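La protein (Trypanosoma brucei, PDB 1S29) probably binds RNA, its N-terminal La domain being a winged helix that uses a conserved aromatic patch for the purpose. Local coordinates at residues K13-V18 / I70-K75; V18-S23 / F53-S58; F22-V27 / V85-P90. All blocks are in the same frame, centred on the assembly; numbering follows the deposited sequence.

All three contacts tie the chain around helix 8-21 and the short segment that follows it. Most touching residues of contacts 1 and 3 are buried; contact 2, though close to the chain centre, is only partly so. Contacts 1 and 2 share Val18 and use the same helix, contact 1 setting it against the loop before strand 76-78 and contact 2 against helix 54-57. Contact 3 takes over at Phe22 and joins helix 24-27 to the end of strand 84-87. Their chemistry differs accordingly: an amide laid on a turn in contact 1, aromatic and cation-pi stacking in contact 2, and a buried arginine binding a carbonyl and a carboxylate in contact 3.

Contact 1: residues K13-V18 / I70-K75; sequences KLQKQV and IRPSEK
The flat carboxamide of Gln15 has one face laid against the turn at Pro72 and Ser73. Over that face, Ser73 CA lies 3.7 Å from Gln15 NE2, and Pro72 CB approaches Gln15 OE1 to the same distance, 3.7 Å, from the same side. Ser73 CB also sits on this face, 3.9 Å from Gln15 NE2. At the amide's edge, close to its plane, NE2 is hydrogen-bonded to Glu19 OE2. The contacts over the face are van der Waals contacts, and no hydrogen bond runs directly between the two segments. CG of Gln15 is anti to the backbone N (chi1 -176°), and the chain beyond it is extended, carrying the amide to the turn.

The polar link is made through Glu19, one helical turn further on: the same OE2 is also hydrogen-bonded to Ser73 OG, which ties the amide and the hydroxyl to a single carboxylate. Ser73 is itself fixed by its own loop. Its backbone N bonds to Ile70 O at 2.9 Å, closing a type I turn, and its OG accepts from Lys75 N at 3.1 Å, forming an ST turn.

Below this polar layer the contact is apolar. Val18 CG2 meets Ile70 CG1 at 4.3 Å, and both side chains continue into the core, where they touch Leu76 of the sheet; Val18 also reaches Leu50, and Ile70 reaches Leu47 and Leu78. The contact thus seats helix 8-21 on the link between helix 63-70 and strand 76-78, the passage from last helix to wing hairpin that characterises a winged helix domain.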
loop_
_atom_site.group_PDB
_atom_site.type_symbol
_atom_site.label_atom_id
_atom_site.label_comp_id
_atom_site.label_asym_id
_atom_site.label_seq_id
_atom_site.Cartn_x
_atom_site.Cartn_y
_atom_site.Cartn_z
ATOM N N LYS A 13 8.792 7.867 2.512
ATOM C CA LYS A 13 9.552 6.625 2.464
ATOM C C LYS A 13 8.603 5.434 2.418
ATOM O O LYS A 13 8.825 4.484 1.668
ATOM C CB LYS A 13 10.462 6.508 3.688
ATOM C CG LYS A 13 11.654 7.443 3.658
ATOM C CD LYS A 13 12.572 7.174 4.842
ATOM C CE LYS A 13 13.813 8.053 4.799
ATOM N NZ LYS A 13 13.495 9.508 4.923
ATOM N N LEU A 14 7.547 5.488 3.228
ATOM C CA LEU A 14 6.564 4.412 3.271
ATOM C C LEU A 14 5.772 4.370 1.963
ATOM O O LEU A 14 5.431 3.299 1.467
ATOM C CB LEU A 14 5.612 4.610 4.452
ATOM C CG LEU A 14 4.462 3.606 4.570
ATOM C CD1 LEU A 14 5.004 2.178 4.518
ATOM C CD2 LEU A 14 3.713 3.849 5.866
ATOM N N GLN A 15 5.488 5.547 1.416
ATOM C CA GLN A 15 4.769 5.656 0.153
ATOM C C GLN A 15 5.505 4.829 -0.901
ATOM O O GLN A 15 4.902 4.029 -1.608
ATOM C CB GLN A 15 4.713 7.126 -0.297
ATOM C CG GLN A 15 3.892 7.384 -1.563
ATOM C CD GLN A 15 4.226 8.718 -2.213
ATOM O OE1 GLN A 15 4.272 9.757 -1.545
ATOM N NE2 GLN A 15 4.461 8.696 -3.526
ATOM N N LYS A 16 6.817 5.022 -0.995
ATOM C CA LYS A 16 7.614 4.298 -1.976
ATOM C C LYS A 16 7.674 2.797 -1.714
ATOM O O LYS A 16 7.803 2.017 -2.649
ATOM C CB LYS A 16 9.016 4.890 -2.036
ATOM C CG LYS A 16 9.026 6.323 -2.546
ATOM C CD LYS A 16 10.380 6.967 -2.361
ATOM C CE LYS A 16 10.361 8.418 -2.804
ATOM N NZ LYS A 16 11.699 9.049 -2.657
ATOM N N GLN A 17 7.568 2.397 -0.450
ATOM C CA GLN A 17 7.589 0.972 -0.119
ATOM C C GLN A 17 6.285 0.327 -0.586
ATOM O O GLN A 17 6.289 -0.809 -1.056
ATOM C CB GLN A 17 7.776 0.768 1.389
ATOM C CG GLN A 17 9.113 1.278 1.921
ATOM C CD GLN A 17 10.285 0.384 1.534
ATOM O OE1 GLN A 17 10.472 0.045 0.367
ATOM N NE2 GLN A 17 11.086 0.005 2.525
ATOM N N VAL A 18 5.169 1.042 -0.446
ATOM C CA VAL A 18 3.885 0.510 -0.901
ATOM C C VAL A 18 3.916 0.469 -2.428
ATOM O O VAL A 18 3.474 -0.502 -3.037
ATOM C CB VAL A 18 2.687 1.381 -0.420
ATOM C CG1 VAL A 18 1.379 0.842 -1.007
ATOM C CG2 VAL A 18 2.608 1.370 1.100
ATOM N N ILE A 70 0.209 6.962 1.764
ATOM C CA ILE A 70 -0.167 6.618 0.401
ATOM C C ILE A 70 -0.835 7.709 -0.424
ATOM O O ILE A 70 -0.560 7.833 -1.611
ATOM C CB ILE A 70 -1.186 5.463 0.372
ATOM C CG1 ILE A 70 -0.594 4.213 1.028
ATOM C CG2 ILE A 70 -1.618 5.170 -1.057
ATOM C CD1 ILE A 70 -1.602 3.109 1.257
ATOM N N ARG A 71 -1.696 8.504 0.202
ATOM C CA ARG A 71 -2.446 9.529 -0.521
ATOM C C ARG A 71 -1.743 10.304 -1.641
ATOM O O ARG A 71 -2.274 10.409 -2.744
ATOM C CB ARG A 71 -3.087 10.529 0.454
ATOM C CG ARG A 71 -4.091 11.444 -0.254
ATOM C CD ARG A 71 -4.765 12.456 0.665
ATOM N NE ARG A 71 -5.594 11.839 1.698
ATOM C CZ ARG A 71 -5.186 11.611 2.942
ATOM N NH1 ARG A 71 -3.958 11.949 3.310
ATOM N NH2 ARG A 71 -6.009 11.054 3.822
ATOM N N PRO A 72 -0.549 10.858 -1.381
ATOM C CA PRO A 72 0.183 11.623 -2.403
ATOM C C PRO A 72 0.568 10.875 -3.677
ATOM O O PRO A 72 0.869 11.494 -4.698
ATOM C CB PRO A 72 1.430 12.093 -1.653
ATOM C CG PRO A 72 0.973 12.156 -0.231
ATOM C CD PRO A 72 0.170 10.895 -0.098
ATOM N N SER A 73 0.567 9.549 -3.615
ATOM C CA SER A 73 0.966 8.735 -4.753
ATOM C C SER A 73 0.143 8.930 -6.019
ATOM O O SER A 73 -1.068 9.140 -5.964
ATOM C CB SER A 73 0.944 7.256 -4.372
ATOM O OG SER A 73 1.383 6.469 -5.458
ATOM N N GLU A 74 0.818 8.852 -7.160
ATOM C CA GLU A 74 0.164 8.992 -8.452
ATOM C C GLU A 74 0.083 7.611 -9.097
ATOM O O GLU A 74 -0.465 7.453 -10.188
ATOM C CB GLU A 74 0.961 9.946 -9.348
ATOM C CG GLU A 74 1.227 11.300 -8.696
ATOM C CD GLU A 74 2.056 12.234 -9.562
ATOM O OE1 GLU A 74 3.205 11.880 -9.915
ATOM O OE2 GLU A 74 1.560 13.335 -9.883
ATOM N N LYS A 75 0.628 6.610 -8.410
ATOM C CA LYS A 75 0.632 5.243 -8.912
ATOM C C LYS A 75 -0.384 4.382 -8.176
ATOM O O LYS A 75 -0.693 3.270 -8.606
ATOM C CB LYS A 75 2.020 4.617 -8.740
ATOM C CG LYS A 75 3.138 5.363 -9.443
ATOM C CD LYS A 75 4.478 4.692 -9.196
ATOM C CE LYS A 75 5.600 5.386 -9.948
ATOM N NZ LYS A 75 5.798 6.795 -9.496
#

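Contact 2: residues V18-S23 / F53-S58; sequences VEFYFS and FKRVNS
Tyr21, Arg55 and Phe20 bury the most surface here. The Tyr21 hydroxyl reaches the start of helix 54-57, where its oxygen accepts from Arg55 N at 3.0 Å with an N-H...O angle of 159°. Packing around that oxygen is tight, since Arg55 CG lies only 3.1 Å from Tyr21 OH. Phe53, the N-cap residue, covers one face of the Tyr21 ring: its CD1 stands over the centre in an edge-to-face pair, centroids 5.1 Å apart and planes at 56°. Phe20 CD2 lies above the opposite face, toward the rim.

Arg55 runs extended from CG to NE, past the Tyr21 hydroxyl, and lays its guanidinium flat on Phe20, with planes only 10° apart. Arg55 NH1 sits over the ring centre, 3.4 Å from Phe20 CZ, in a cation-pi stack. On the inner side, Val56 CG2 packs against Val18 CG2 at 4.3 Å and touches the Tyr21 ring too, while Phe53 extends to Phe32 and Leu33 of helix 31-37.

Such a cluster of aromatic side chains at the partly exposed junction of two helices is consistent with the conserved aromatic patch by which the La motif binds RNA.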
loop_
_atom_site.group_PDB
_atom_site.type_symbol
_atom_site.label_atom_id
_atom_site.label_comp_id
_atom_site.label_asym_id
_atom_site.label_seq_id
_atom_site.Cartn_x
_atom_site.Cartn_y
_atom_site.Cartn_z
ATOM N N VAL A 18 5.169 1.042 -0.446
ATOM C CA VAL A 18 3.885 0.510 -0.901
ATOM C C VAL A 18 3.916 0.469 -2.428
ATOM O O VAL A 18 3.474 -0.502 -3.037
ATOM C CB VAL A 18 2.687 1.381 -0.420
ATOM C CG1 VAL A 18 1.379 0.842 -1.007
ATOM C CG2 VAL A 18 2.608 1.370 1.100
ATOM N N GLU A 19 4.454 1.516 -3.050
ATOM C CA GLU A 19 4.547 1.541 -4.503
ATOM C C GLU A 19 5.452 0.393 -4.962
ATOM O O GLU A 19 5.261 -0.164 -6.041
ATOM C CB GLU A 19 5.098 2.890 -4.981
ATOM C CG GLU A 19 4.205 4.049 -4.595
ATOM C CD GLU A 19 4.749 5.399 -5.017
ATOM O OE1 GLU A 19 5.984 5.546 -5.139
ATOM O OE2 GLU A 19 3.935 6.325 -5.215
ATOM N N PHE A 20 6.429 0.039 -4.135
ATOM C CA PHE A 20 7.353 -1.052 -4.459
ATOM C C PHE A 20 6.607 -2.368 -4.618
ATOM O O PHE A 20 6.786 -3.086 -5.601
ATOM C CB PHE A 20 8.396 -1.201 -3.346
ATOM C CG PHE A 20 9.320 -2.385 -3.513
ATOM C CD1 PHE A 20 10.431 -2.313 -4.349
ATOM C CD2 PHE A 20 9.096 -3.560 -2.799
ATOM C CE1 PHE A 20 11.310 -3.395 -4.468
ATOM C CE2 PHE A 20 9.969 -4.649 -2.909
ATOM C CZ PHE A 20 11.081 -4.562 -3.749
ATOM N N TYR A 21 5.768 -2.693 -3.644
ATOM C CA TYR A 21 5.026 -3.941 -3.708
ATOM C C TYR A 21 4.078 -4.001 -4.898
ATOM O O TYR A 21 3.832 -5.076 -5.445
ATOM C CB TYR A 21 4.253 -4.160 -2.403
ATOM C CG TYR A 21 5.141 -4.551 -1.238
ATOM C CD1 TYR A 21 5.273 -3.727 -0.124
ATOM C CD2 TYR A 21 5.853 -5.749 -1.254
ATOM C CE1 TYR A 21 6.092 -4.089 0.949
ATOM C CE2 TYR A 21 6.677 -6.117 -0.187
ATOM C CZ TYR A 21 6.789 -5.284 0.908
ATOM O OH TYR A 21 7.588 -5.656 1.969
ATOM N N PHE A 22 3.559 -2.847 -5.306
ATOM C CA PHE A 22 2.633 -2.781 -6.435
ATOM C C PHE A 22 3.284 -2.442 -7.775
ATOM O O PHE A 22 2.590 -2.272 -8.767
ATOM C CB PHE A 22 1.533 -1.759 -6.147
ATOM C CG PHE A 22 0.488 -2.242 -5.175
ATOM C CD1 PHE A 22 -0.510 -3.122 -5.586
ATOM C CD2 PHE A 22 0.498 -1.817 -3.855
ATOM C CE1 PHE A 22 -1.482 -3.566 -4.694
ATOM C CE2 PHE A 22 -0.470 -2.256 -2.954
ATOM C CZ PHE A 22 -1.461 -3.129 -3.372
ATOM N N SER A 23 4.609 -2.344 -7.813
ATOM C CA SER A 23 5.284 -2.005 -9.066
ATOM C C SER A 23 5.083 -3.096 -10.107
ATOM O O SER A 23 4.847 -4.251 -9.763
ATOM C CB SER A 23 6.784 -1.800 -8.835
ATOM O OG SER A 23 7.464 -3.037 -8.706
ATOM N N PHE A 53 3.141 -6.945 5.475
ATOM C CA PHE A 53 4.347 -7.013 4.655
ATOM C C PHE A 53 5.502 -6.351 5.395
ATOM O O PHE A 53 5.344 -5.281 5.973
ATOM C CB PHE A 53 4.110 -6.319 3.312
ATOM C CG PHE A 53 3.033 -6.962 2.481
ATOM C CD1 PHE A 53 2.558 -6.329 1.338
ATOM C CD2 PHE A 53 2.497 -8.198 2.834
ATOM C CE1 PHE A 53 1.563 -6.920 0.559
ATOM C CE2 PHE A 53 1.505 -8.794 2.065
ATOM C CZ PHE A 53 1.037 -8.153 0.924
ATOM N N LYS A 54 6.661 -7.005 5.363
ATOM C CA LYS A 54 7.867 -6.542 6.046
ATOM C C LYS A 54 8.249 -5.075 5.910
ATOM O O LYS A 54 8.546 -4.415 6.910
ATOM C CB LYS A 54 9.073 -7.380 5.608
ATOM C CG LYS A 54 10.387 -6.893 6.212
ATOM C CD LYS A 54 11.608 -7.441 5.490
ATOM C CE LYS A 54 12.875 -6.841 6.087
ATOM N NZ LYS A 54 14.116 -7.258 5.387
ATOM N N ARG A 55 8.266 -4.569 4.683
ATOM C CA ARG A 55 8.668 -3.184 4.465
ATOM C C ARG A 55 7.675 -2.167 5.012
ATOM O O ARG A 55 8.009 -0.996 5.197
ATOM C CB ARG A 55 8.937 -2.943 2.976
ATOM C CG ARG A 55 10.048 -3.837 2.435
ATOM C CD ARG A 55 10.476 -3.430 1.049
ATOM N NE ARG A 55 11.582 -4.251 0.567
ATOM C CZ ARG A 55 12.374 -3.914 -0.444
ATOM N NH1 ARG A 55 12.184 -2.764 -1.082
ATOM N NH2 ARG A 55 13.360 -4.724 -0.813
ATOM N N VAL A 56 6.452 -2.612 5.277
ATOM C CA VAL A 56 5.446 -1.719 5.840
ATOM C C VAL A 56 5.441 -1.882 7.359
ATOM O O VAL A 56 5.434 -0.899 8.103
ATOM C CB VAL A 56 4.044 -2.044 5.291
ATOM C CG1 VAL A 56 2.986 -1.260 6.055
ATOM C CG2 VAL A 56 3.980 -1.696 3.810
ATOM N N ASN A 57 5.457 -3.138 7.796
ATOM C CA ASN A 57 5.449 -3.519 9.209
ATOM C C ASN A 57 6.598 -2.921 10.014
ATOM O O ASN A 57 6.468 -2.678 11.209
ATOM C CB ASN A 57 5.491 -5.049 9.317
ATOM C CG ASN A 57 6.099 -5.526 10.612
ATOM O OD1 ASN A 57 5.523 -5.345 11.685
ATOM N ND2 ASN A 57 7.274 -6.139 10.525
ATOM N N SER A 58 7.736 -2.698 9.368
ATOM C CA SER A 58 8.864 -2.132 10.084
ATOM C C SER A 58 8.682 -0.638 10.341
ATOM O O SER A 58 9.342 -0.067 11.207
ATOM C CB SER A 58 10.150 -2.369 9.302
ATOM O OG SER A 58 10.025 -1.873 7.987
#

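Contact 3: residues F22-V27 / V85-P90; sequences FSDVNV and VRRRDP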
loop_
_atom_site.group_PDB
_atom_site.type_symbol
_atom_site.label_atom_id
_atom_site.label_comp_id
_atom_site.label_asym_id
_atom_site.label_seq_id
_atom_site.Cartn_x
_atom_site.Cartn_y
_atom_site.Cartn_z
ATOM N N PHE A 22 3.559 -2.847 -5.306
ATOM C CA PHE A 22 2.633 -2.781 -6.435
ATOM C C PHE A 22 3.284 -2.442 -7.775
ATOM O O PHE A 22 2.590 -2.272 -8.767
ATOM C CB PHE A 22 1.533 -1.759 -6.147
ATOM C CG PHE A 22 0.488 -2.242 -5.175
ATOM C CD1 PHE A 22 -0.510 -3.122 -5.586
ATOM C CD2 PHE A 22 0.498 -1.817 -3.855
ATOM C CE1 PHE A 22 -1.482 -3.566 -4.694
ATOM C CE2 PHE A 22 -0.470 -2.256 -2.954
ATOM C CZ PHE A 22 -1.461 -3.129 -3.372
ATOM N N SER A 23 4.609 -2.344 -7.813
ATOM C CA SER A 23 5.284 -2.005 -9.066
ATOM C C SER A 23 5.083 -3.096 -10.107
ATOM O O SER A 23 4.847 -4.251 -9.763
ATOM C CB SER A 23 6.784 -1.800 -8.835
ATOM O OG SER A 23 7.464 -3.037 -8.706
ATOM N N ASP A 24 5.176 -2.721 -11.379
ATOM C CA ASP A 24 5.009 -3.679 -12.467
ATOM C C ASP A 24 5.930 -4.884 -12.311
ATOM O O ASP A 24 5.510 -6.027 -12.477
ATOM C CB ASP A 24 5.304 -3.020 -13.821
ATOM C CG ASP A 24 4.192 -2.103 -14.285
ATOM O OD1 ASP A 24 3.203 -1.936 -13.543
ATOM O OD2 ASP A 24 4.315 -1.550 -15.399
ATOM N N VAL A 25 7.190 -4.623 -11.985
ATOM C CA VAL A 25 8.166 -5.694 -11.852
ATOM C C VAL A 25 7.857 -6.663 -10.726
ATOM O O VAL A 25 7.875 -7.878 -10.921
ATOM C CB VAL A 25 9.588 -5.133 -11.631
ATOM C CG1 VAL A 25 10.555 -6.270 -11.345
ATOM C CG2 VAL A 25 10.046 -4.381 -12.864
ATOM N N ASN A 26 7.559 -6.120 -9.554
ATOM C CA ASN A 26 7.294 -6.934 -8.380
ATOM C C ASN A 26 5.947 -7.632 -8.338
ATOM O O ASN A 26 5.871 -8.819 -8.018
ATOM C CB ASN A 26 7.454 -6.085 -7.118
ATOM C CG ASN A 26 8.866 -5.549 -6.953
ATOM O OD1 ASN A 26 9.831 -6.305 -6.995
ATOM N ND2 ASN A 26 8.987 -4.243 -6.760
ATOM N N VAL A 27 4.887 -6.898 -8.651
ATOM C CA VAL A 27 3.549 -7.466 -8.606
ATOM C C VAL A 27 3.419 -8.710 -9.469
ATOM O O VAL A 27 2.732 -9.655 -9.097
ATOM C CB VAL A 27 2.477 -6.445 -9.056
ATOM C CG1 VAL A 27 2.681 -6.066 -10.508
ATOM C CG2 VAL A 27 1.096 -7.031 -8.845
ATOM N N VAL A 85 -6.442 -0.095 -1.184
ATOM C CA VAL A 85 -5.670 0.627 -2.182
ATOM C C VAL A 85 -5.502 -0.261 -3.409
ATOM O O VAL A 85 -5.466 -1.484 -3.297
ATOM C CB VAL A 85 -4.273 1.027 -1.635
ATOM C CG1 VAL A 85 -3.449 -0.217 -1.321
ATOM C CG2 VAL A 85 -3.556 1.922 -2.649
ATOM N N ARG A 86 -5.426 0.364 -4.580
ATOM C CA ARG A 86 -5.259 -0.365 -5.831
ATOM C C ARG A 86 -4.245 0.342 -6.719
ATOM O O ARG A 86 -3.907 1.506 -6.488
ATOM C CB ARG A 86 -6.591 -0.459 -6.581
ATOM C CG ARG A 86 -7.141 0.888 -7.055
ATOM C CD ARG A 86 -8.429 0.680 -7.827
ATOM N NE ARG A 86 -9.074 1.938 -8.206
ATOM C CZ ARG A 86 -8.636 2.756 -9.158
ATOM N NH1 ARG A 86 -7.542 2.469 -9.846
ATOM N NH2 ARG A 86 -9.309 3.867 -9.437
ATOM N N ARG A 87 -3.744 -0.374 -7.719
ATOM C CA ARG A 87 -2.812 0.215 -8.662
ATOM C C ARG A 87 -3.610 1.165 -9.535
ATOM O O ARG A 87 -4.799 0.936 -9.799
ATOM C CB ARG A 87 -2.198 -0.846 -9.576
ATOM C CG ARG A 87 -1.094 -1.676 -8.980
ATOM C CD ARG A 87 -0.833 -2.874 -9.883
ATOM N NE ARG A 87 -0.715 -2.495 -11.289
ATOM C CZ ARG A 87 0.438 -2.324 -11.934
ATOM N NH1 ARG A 87 1.595 -2.497 -11.305
ATOM N NH2 ARG A 87 0.433 -1.986 -13.219
ATOM N N ARG A 88 -2.952 2.223 -9.985
ATOM C CA ARG A 88 -3.580 3.191 -10.867
ATOM C C ARG A 88 -3.674 2.518 -12.235
ATOM O O ARG A 88 -4.680 2.639 -12.941
ATOM C CB ARG A 88 -2.699 4.436 -10.971
ATOM C CG ARG A 88 -3.261 5.555 -11.837
ATOM C CD ARG A 88 -4.307 6.368 -11.089
ATOM N NE ARG A 88 -4.773 7.508 -11.873
ATOM C CZ ARG A 88 -5.788 7.466 -12.732
ATOM N NH1 ARG A 88 -6.453 6.334 -12.920
ATOM N NH2 ARG A 88 -6.135 8.556 -13.406
ATOM N N ASP A 89 -2.620 1.780 -12.581
ATOM C CA ASP A 89 -2.520 1.095 -13.871
ATOM C C ASP A 89 -2.865 -0.389 -13.839
ATOM O O ASP A 89 -2.651 -1.071 -12.841
ATOM C CB ASP A 89 -1.107 1.259 -14.434
ATOM C CG ASP A 89 -0.645 2.701 -14.434
ATOM O OD1 ASP A 89 -1.415 3.568 -14.892
ATOM O OD2 ASP A 89 0.492 2.966 -13.981
ATOM N N PRO A 90 -3.388 -0.914 -14.958
ATOM C CA PRO A 90 -3.774 -2.323 -15.090
ATOM C C PRO A 90 -2.555 -3.238 -15.032
ATOM O O PRO A 90 -1.435 -2.804 -15.301
ATOM C CB PRO A 90 -4.443 -2.373 -16.464
ATOM C CG PRO A 90 -4.897 -0.956 -16.693
ATOM C CD PRO A 90 -3.739 -0.164 -16.174
HETATM O O HOH W 1 2.521 1.088 -12.682
#
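Arg87 fills the contact, and its guanidinium makes every hydrogen bond between the two segments. NH1 donates to Phe22 O at 2.7 Å, nearly in line with the carbonyl bond. Asp24 OD1 lies 2.8 Å from both Arg87 NH1 and Arg87 NH2, a salt bridge in which two nitrogens grip one oxygen, and it lies in the guanidinium plane. A bend at chi3 (48°) turns NE of Arg87 out of the line of the chain. The stem packs as well, Arg87 CG lying 3.7 Å from Phe22 CD1, while Val27 CG1 borders NH1.

Strand 84-87, which runs between 45-46 and 76-78 in the small antiparallel sheet of the winged helix, is thereby joined at its end to helix 24-27. Two residues earlier in the strand, Val85 CG1 meets Phe22 CE2 at 4.0 Å, in a core shared with Leu50 and Leu76.

The second shell holds the arginine and probably helps to place its acceptor. The chain beyond the strand curls back on the guanidinium: NE of Arg87 donates to Asp89 O at 2.9 Å, and NH2 bonds to Pro90 O from above the carbonyl plane. A water lies within hydrogen-bonding distance of both Asp24 OD1 and Asp89 OD2, between two probably like-charged carboxylates. Behind Asp24, Ser23 N-caps helix 24-27, its OG accepting from Asn26 N at 3.2 Å.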